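Local coordinates for envelope glycoprotein E (Human herpesvirus 1, PDB 2GIY) that binds the Fc part of host IgG through the C-terminal domain of its ectodomain, together with gI, and is required with gI for cell-to-cell spread of the virus, at residues V11-M15 / H157-H161. Residue numbers count along the deposited sequence, not the author numbering.
Sequences VTVRM and HAWGH
Val13, in the t rotamer, lies over Ala158 and the CB of His157: its CG1 comes 3.6 Å from Ala158 CB, and its CG2 3.7 Å from His157 CB. Segment 11-15 is regular beta; segment 157-161 is extended from Ala158 on, after His157 at phi/psi -110/-12. The two run nearly parallel, their axes 11° apart in direction and 5.9 Å apart at closest approach, with Val13 CA 5.8 Å from His157 CA. That spacing is wider than in a directly paired ladder, and a water fills part of the gap, accepting from Val13 N (3.0 Å) and donating to His157 O (2.8 Å). The one direct hydrogen bond between the segments is weak, from His157 ND1 to Val11 O (3.2 Å, 134° at the hydrogen), and reaches the carbonyl near the plane of the ring. Met15, extended through chi1 and chi2 (both t) with chi3 m, carries SD to 3.5 Å from Gly160 N. His157 and Ala158 both face Val150 of strand 144-152, a classic beta bulge. Thr12 and Arg14 point away and use their backbones to pair with Ile38 and His36 of antiparallel strand 34-39. Strand 11-16 thus lies beside 155-165 with side chains and water in place of a ladder, consistent with the A strand of an Ig V domain alongside G, ahead of the A' strand, 20-22, that pairs parallel with it.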
# COMPACT_ATOMS: atom_id res chain seq x y z
N VAL A 11 -9.73 -6.76 8.91
CA VAL A 11 -9.11 -5.45 9.10
C VAL A 11 -8.26 -5.07 7.90
O VAL A 11 -7.62 -5.92 7.29
CB VAL A 11 -8.19 -5.45 10.35
CG1 VAL A 11 -7.65 -4.05 10.60
CG2 VAL A 11 -8.96 -5.97 11.56
N THR A 12 -8.27 -3.78 7.55
CA THR A 12 -7.47 -3.27 6.45
C THR A 12 -6.43 -2.32 7.02
O THR A 12 -6.76 -1.42 7.78
CB THR A 12 -8.32 -2.49 5.43
OG1 THR A 12 -9.17 -3.40 4.72
CG2 THR A 12 -7.42 -1.76 4.44
N VAL A 13 -5.16 -2.54 6.67
CA VAL A 13 -4.10 -1.68 7.15
C VAL A 13 -3.39 -1.05 5.96
O VAL A 13 -2.99 -1.74 5.02
CB VAL A 13 -3.06 -2.45 7.99
CG1 VAL A 13 -1.98 -1.49 8.50
CG2 VAL A 13 -3.75 -3.14 9.16
N ARG A 14 -3.23 0.27 6.01
CA ARG A 14 -2.57 1.01 4.94
C ARG A 14 -1.37 1.72 5.55
O ARG A 14 -1.49 2.33 6.61
CB ARG A 14 -3.53 2.02 4.32
CG ARG A 14 -3.04 2.61 3.00
CD ARG A 14 -4.09 3.50 2.33
NE ARG A 14 -4.23 4.81 2.96
CZ ARG A 14 -4.94 5.05 4.06
NH1 ARG A 14 -5.60 4.07 4.66
NH2 ARG A 14 -5.00 6.28 4.55
N MET A 15 -0.21 1.62 4.90
CA MET A 15 1.01 2.26 5.38
C MET A 15 1.63 3.16 4.32
O MET A 15 1.62 2.85 3.13
CB MET A 15 2.03 1.20 5.80
CG MET A 15 3.31 1.77 6.39
SD MET A 15 4.59 0.53 6.66
CE MET A 15 3.77 -0.55 7.83
N HIS A 157 -0.38 -7.50 7.51
CA HIS A 157 -1.44 -6.79 6.80
C HIS A 157 -0.91 -5.59 6.03
O HIS A 157 -1.62 -5.01 5.21
CB HIS A 157 -2.53 -6.34 7.77
CG HIS A 157 -3.48 -7.43 8.14
ND1 HIS A 157 -4.85 -7.28 8.07
CD2 HIS A 157 -3.26 -8.71 8.52
CE1 HIS A 157 -5.43 -8.42 8.40
NE2 HIS A 157 -4.49 -9.30 8.68
N ALA A 158 0.34 -5.22 6.29
CA ALA A 158 0.97 -4.11 5.60
C ALA A 158 2.44 -4.08 5.97
O ALA A 158 2.83 -4.57 7.04
CB ALA A 158 0.31 -2.78 5.98
N TRP A 159 3.27 -3.53 5.09
CA TRP A 159 4.69 -3.40 5.38
C TRP A 159 5.30 -2.34 4.49
O TRP A 159 4.75 -1.98 3.44
CB TRP A 159 5.44 -4.73 5.20
CG TRP A 159 5.65 -5.15 3.77
CD1 TRP A 159 4.78 -5.85 2.98
CD2 TRP A 159 6.80 -4.89 2.96
NE1 TRP A 159 5.32 -6.04 1.73
CE2 TRP A 159 6.56 -5.46 1.69
CE3 TRP A 159 8.02 -4.23 3.19
CZ2 TRP A 159 7.50 -5.39 0.65
CZ3 TRP A 159 8.95 -4.16 2.15
CH2 TRP A 159 8.68 -4.74 0.90
N GLY A 160 6.45 -1.82 4.92
CA GLY A 160 7.14 -0.82 4.13
C GLY A 160 8.60 -0.84 4.49
O GLY A 160 8.99 -1.44 5.50
N HIS A 161 9.43 -0.22 3.66
CA HIS A 161 10.86 -0.18 3.94
C HIS A 161 11.41 1.24 3.86
O HIS A 161 10.89 2.08 3.12
CB HIS A 161 11.63 -1.09 2.98
CG HIS A 161 11.55 -0.66 1.54
ND1 HIS A 161 10.43 -0.85 0.76
CD2 HIS A 161 12.46 -0.04 0.75
CE1 HIS A 161 10.65 -0.37 -0.45
NE2 HIS A 161 11.87 0.13 -0.49
O HOH W 1 -4.38 -4.82 4.90